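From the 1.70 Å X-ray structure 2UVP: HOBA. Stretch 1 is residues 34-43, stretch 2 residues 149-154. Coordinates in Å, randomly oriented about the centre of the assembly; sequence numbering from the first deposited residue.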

ATOM      1  N   LEU A  34     -29.069 -22.957   8.166  1.00 18.21           N
ATOM      2  CA  LEU A  34     -28.674 -23.970   9.155  1.00 19.78           C
ATOM      3  C   LEU A  34     -27.558 -23.479  10.092  1.00 20.34           C
ATOM      4  O   LEU A  34     -27.105 -24.210  10.986  1.00 21.25           O
ATOM      5  CB  LEU A  34     -28.235 -25.248   8.424  1.00 19.82           C
ATOM      6  CG  LEU A  34     -29.259 -25.961   7.531  1.00 20.20           C
ATOM      7  CD1 LEU A  34     -28.561 -27.044   6.697  1.00 21.48           C
ATOM      8  CD2 LEU A  34     -30.385 -26.578   8.376  1.00 23.08           C
ATOM      9  N   GLU A  35     -27.102 -22.245   9.889  1.00 20.35           N
ATOM     10  CA  GLU A  35     -25.986 -21.741  10.668  1.00 20.36           C
ATOM     11  C   GLU A  35     -26.458 -21.398  12.066  1.00 19.82           C
ATOM     12  O   GLU A  35     -27.397 -20.620  12.242  1.00 19.54           O
ATOM     13  CB  GLU A  35     -25.365 -20.516  10.002  1.00 20.36           C
ATOM     14  CG  GLU A  35     -24.236 -19.884  10.818  1.00 21.14           C
ATOM     15  CD  GLU A  35     -23.113 -20.868  11.129  1.00 23.47           C
ATOM     16  OE1 GLU A  35     -22.725 -21.658  10.228  1.00 23.41           O
ATOM     17  OE2 GLU A  35     -22.608 -20.841  12.275  1.00 23.89           O
ATOM     18  N   ARG A  36     -25.786 -21.971  13.059  1.00 20.37           N
ATOM     19  CA  ARG A  36     -26.254 -21.856  14.427  1.00 20.99           C
ATOM     20  C   ARG A  36     -25.460 -20.893  15.294  1.00 21.10           C
ATOM     21  O   ARG A  36     -25.911 -20.580  16.389  1.00 21.41           O
ATOM     22  CB  ARG A  36     -26.322 -23.235  15.107  1.00 21.09           C
ATOM     23  CG  ARG A  36     -27.080 -24.283  14.303  1.00 22.67           C
ATOM     24  CD  ARG A  36     -28.504 -23.852  13.970  1.00 23.59           C
ATOM     25  NE  ARG A  36     -29.138 -24.889  13.142  1.00 24.72           N
ATOM     26  CZ  ARG A  36     -30.216 -24.707  12.378  1.00 25.24           C
ATOM     27  NH1 ARG A  36     -30.818 -23.524  12.317  1.00 24.01           N
ATOM     28  NH2 ARG A  36     -30.690 -25.728  11.676  1.00 23.72           N
ATOM     29  N   SER A  37     -24.305 -20.404  14.824  1.00 21.58           N
ATOM     30  CA  SER A  37     -23.621 -19.331  15.571  1.00 21.68           C
ATOM     31  C   SER A  37     -24.512 -18.085  15.548  1.00 22.39           C
ATOM     32  O   SER A  37     -25.418 -17.971  14.713  1.00 21.93           O
ATOM     33  CB  SER A  37     -22.215 -19.036  15.040  1.00 22.27           C
ATOM     34  OG  SER A  37     -22.241 -18.522  13.714  1.00 23.37           O
ATOM     35  N   SER A  38     -24.269 -17.162  16.470  1.00 22.19           N
ATOM     36  CA  SER A  38     -25.207 -16.085  16.731  1.00 23.22           C
ATOM     37  C   SER A  38     -24.998 -14.895  15.808  1.00 22.95           C
ATOM     38  O   SER A  38     -24.872 -13.753  16.270  1.00 23.39           O
ATOM     39  CB  SER A  38     -25.104 -15.657  18.187  1.00 23.74           C
ATOM     40  OG  SER A  38     -25.646 -16.660  19.035  1.00 27.22           O
ATOM     41  N   TYR A  39     -24.986 -15.153  14.502  1.00 22.77           N
ATOM     42  CA  TYR A  39     -24.707 -14.093  13.533  1.00 21.35           C
ATOM     43  C   TYR A  39     -25.746 -12.969  13.534  1.00 21.16           C
ATOM     44  O   TYR A  39     -25.388 -11.814  13.312  1.00 20.53           O
ATOM     45  CB  TYR A  39     -24.506 -14.667  12.117  1.00 21.15           C
ATOM     46  CG  TYR A  39     -25.753 -15.273  11.517  1.00 20.84           C
ATOM     47  CD1 TYR A  39     -26.670 -14.473  10.841  1.00 20.70           C
ATOM     48  CD2 TYR A  39     -26.016 -16.644  11.625  1.00 21.48           C
ATOM     49  CE1 TYR A  39     -27.827 -14.997  10.292  1.00 21.21           C
ATOM     50  CE2 TYR A  39     -27.169 -17.186  11.073  1.00 20.52           C
ATOM     51  CZ  TYR A  39     -28.069 -16.348  10.412  1.00 21.58           C
ATOM     52  OH  TYR A  39     -29.225 -16.821   9.844  1.00 24.00           O
ATOM     53  N   ALA A  40     -27.025 -13.294  13.767  1.00 20.47           N
ATOM     54  CA  ALA A  40     -28.072 -12.270  13.817  1.00 20.49           C
ATOM     55  C   ALA A  40     -27.814 -11.310  14.979  1.00 20.17           C
ATOM     56  O   ALA A  40     -27.830 -10.091  14.802  1.00 19.34           O
ATOM     57  CB  ALA A  40     -29.484 -12.898  13.937  1.00 20.49           C
ATOM     58  N   LYS A  41     -27.556 -11.863  16.163  1.00 20.07           N
ATOM     59  CA  LYS A  41     -27.284 -11.026  17.337  1.00 21.45           C
ATOM     60  C   LYS A  41     -26.020 -10.177  17.151  1.00 20.04           C
ATOM     61  O   LYS A  41     -26.004  -8.980  17.478  1.00 19.87           O
ATOM     62  CB  LYS A  41     -27.162 -11.870  18.611  1.00 21.23           C
ATOM     63  CG  LYS A  41     -26.898 -11.017  19.858  1.00 24.38           C
ATOM     64  CD  LYS A  41     -26.766 -11.835  21.134  1.00 25.45           C
ATOM     65  CE  LYS A  41     -25.518 -12.709  21.130  1.00 28.76           C
ATOM     66  NZ  LYS A  41     -25.366 -13.434  22.434  1.00 32.12           N
ATOM     67  N   LEU A  42     -24.982 -10.791  16.598  1.00 19.19           N
ATOM     68  CA  LEU A  42     -23.708 -10.079  16.375  1.00 18.88           C
ATOM     69  C   LEU A  42     -23.874  -8.959  15.360  1.00 18.29           C
ATOM     70  O   LEU A  42     -23.314  -7.850  15.520  1.00 17.44           O
ATOM     71  CB  LEU A  42     -22.632 -11.065  15.933  1.00 19.48           C
ATOM     72  CG  LEU A  42     -21.898 -11.896  17.002  1.00 22.56           C
ATOM     73  CD1 LEU A  42     -22.691 -12.108  18.265  1.00 26.38           C
ATOM     74  CD2 LEU A  42     -21.464 -13.224  16.434  1.00 25.09           C
ATOM     75  N   ILE A  43     -24.633  -9.242  14.301  1.00 17.18           N
ATOM     76  CA  ILE A  43     -24.947  -8.212  13.320  1.00 16.65           C
ATOM     77  C   ILE A  43     -25.721  -7.058  13.962  1.00 17.07           C
ATOM     78  O   ILE A  43     -25.404  -5.880  13.739  1.00 16.54           O
ATOM     79  CB  ILE A  43     -25.678  -8.791  12.095  1.00 16.32           C
ATOM     80  CG1 ILE A  43     -24.715  -9.688  11.296  1.00 14.92           C
ATOM     81  CG2 ILE A  43     -26.300  -7.665  11.224  1.00 16.55           C
ATOM     82  CD1 ILE A  43     -25.364 -10.432  10.148  1.00 15.50           C
ATOM     83  N   GLU A 149     -16.388 -14.511  23.703  1.00 36.27           N
ATOM     84  CA  GLU A 149     -17.847 -14.513  23.697  1.00 35.89           C
ATOM     85  C   GLU A 149     -18.325 -15.136  22.379  1.00 34.83           C
ATOM     86  O   GLU A 149     -17.517 -15.666  21.607  1.00 34.85           O
ATOM     87  CB  GLU A 149     -18.386 -13.079  23.825  1.00 36.27           C
ATOM     88  CG  GLU A 149     -17.673 -12.191  24.858  1.00 38.57           C
ATOM     89  CD  GLU A 149     -17.894 -12.627  26.308  1.00 41.85           C
ATOM     90  OE1 GLU A 149     -18.820 -13.428  26.577  1.00 42.98           O
ATOM     91  OE2 GLU A 149     -17.129 -12.161  27.186  1.00 43.14           O
ATOM     92  N   ASP A 150     -19.632 -15.090  22.131  1.00 33.93           N
ATOM     93  CA  ASP A 150     -20.181 -15.550  20.860  1.00 32.84           C
ATOM     94  C   ASP A 150     -19.413 -14.899  19.719  1.00 31.46           C
ATOM     95  O   ASP A 150     -19.152 -13.690  19.735  1.00 31.12           O
ATOM     96  CB  ASP A 150     -21.664 -15.191  20.733  1.00 33.61           C
ATOM     97  CG  ASP A 150     -22.552 -15.993  21.671  1.00 35.11           C
ATOM     98  OD1 ASP A 150     -23.785 -15.761  21.655  1.00 38.27           O
ATOM     99  OD2 ASP A 150     -22.027 -16.857  22.412  1.00 36.55           O
ATOM    100  N   CYS A 151     -19.031 -15.715  18.747  1.00 29.39           N
ATOM    101  CA  CYS A 151     -18.458 -15.195  17.515  1.00 27.73           C
ATOM    102  C   CYS A 151     -19.224 -15.797  16.352  1.00 26.73           C
ATOM    103  O   CYS A 151     -20.026 -16.720  16.533  1.00 26.26           O
ATOM    104  CB  CYS A 151     -16.996 -15.578  17.405  1.00 27.42           C
ATOM    105  SG  CYS A 151     -16.764 -17.318  17.080  1.00 28.39           S
ATOM    106  N   LEU A 152     -18.992 -15.260  15.163  1.00 25.28           N
ATOM    107  CA  LEU A 152     -19.529 -15.857  13.953  1.00 23.91           C
ATOM    108  C   LEU A 152     -18.512 -16.905  13.542  1.00 23.12           C
ATOM    109  O   LEU A 152     -17.332 -16.605  13.326  1.00 21.53           O
ATOM    110  CB  LEU A 152     -19.732 -14.762  12.897  1.00 24.27           C
ATOM    111  CG  LEU A 152     -20.211 -14.917  11.448  1.00 25.93           C
ATOM    112  CD1 LEU A 152     -21.081 -16.118  11.132  1.00 29.92           C
ATOM    113  CD2 LEU A 152     -20.922 -13.599  11.078  1.00 24.11           C
ATOM    114  N   LEU A 153     -18.961 -18.154  13.465  1.00 22.47           N
ATOM    115  CA  LEU A 153     -18.066 -19.274  13.224  1.00 22.20           C
ATOM    116  C   LEU A 153     -18.012 -19.650  11.752  1.00 22.02           C
ATOM    117  O   LEU A 153     -19.063 -19.783  11.110  1.00 21.84           O
ATOM    118  CB  LEU A 153     -18.528 -20.480  14.031  1.00 22.45           C
ATOM    119  CG  LEU A 153     -18.000 -20.538  15.459  1.00 25.04           C
ATOM    120  CD1 LEU A 153     -18.722 -21.680  16.217  1.00 27.40           C
ATOM    121  CD2 LEU A 153     -16.489 -20.714  15.454  1.00 24.79           C
ATOM    122  N   LEU A 154     -16.787 -19.794  11.237  1.00 21.34           N
ATOM    123  CA  LEU A 154     -16.531 -20.195   9.845  1.00 21.72           C
ATOM    124  C   LEU A 154     -15.707 -21.477   9.859  1.00 21.48           C
ATOM    125  O   LEU A 154     -15.016 -21.753  10.831  1.00 21.02           O
ATOM    126  CB  LEU A 154     -15.720 -19.121   9.099  1.00 21.91           C
ATOM    127  CG  LEU A 154     -16.113 -17.633   9.110  1.00 24.30           C
ATOM    128  CD1 LEU A 154     -14.895 -16.779   8.714  1.00 23.81           C
ATOM    129  CD2 LEU A 154     -17.267 -17.331   8.191  1.00 25.81           C
TER
HETATM  130  O   HOH W   1     -20.041 -22.114  10.206  1.00 26.32           O
HETATM  131  O   HOH W   2     -22.173 -17.540  18.124  1.00 25.55           O

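What holds exposed Asp150, near the start of stretch 2? The CA-to-CB bond of Asp150 points toward the first stretch, and one carboxylate oxygen, OD1, serves two partners. Lys41 NZ lies 2.9 Å from Asp150 OD1, a salt bridge that is also a hydrogen bond, while Ser38 OG donates a weak hydrogen bond to Asp150 OD1 at 3.3 Å. Ser38 sits at the N-cap position, yet its hydroxyl makes no capping bond.

How does Cys151 take part when its CA-to-CB bond points away? It contributes backbone. Its carbonyl oxygen accepts from water 2 (Cys151 O to the water O, 2.8 Å), and the same water accepts from Ser38 N at 2.7 Å, bridging a separation of 4.3 Å between Ser38 N and Cys151 O that is too long for a direct bond. Leu42, from the helix, packs against the main chain here, with Leu42 CD2 3.4 Å from Cys151 C.

Where do the apolar side chains meet? They meet at Leu152, whose CA is 5.5 Å from that of Tyr39. Leu152 CD1 touches Tyr39 CB at 3.8 Å, and Leu152 CB lies 4.2 Å from Leu42 CD2. The tyrosine therefore makes its contact near the backbone, while the end of its side chain leads away.

What does the strand find at Leu153? Its backbone is engaged at both polar atoms. Leu153 N donates to Ser37 OG at 3.3 Å; the bond is weak for its length, although its 174° angle is nearly straight. Ser37 OG in turn donates to Glu35 OE2 at 2.8 Å, and Ser37 N also reaches Glu35 OE2, at 3.1 Å, so the carboxylate braces the serine that receives the strand. Water 1 completes the link by donating to both Glu35 OE1 and Leu153 O, each 2.7 Å from the water O.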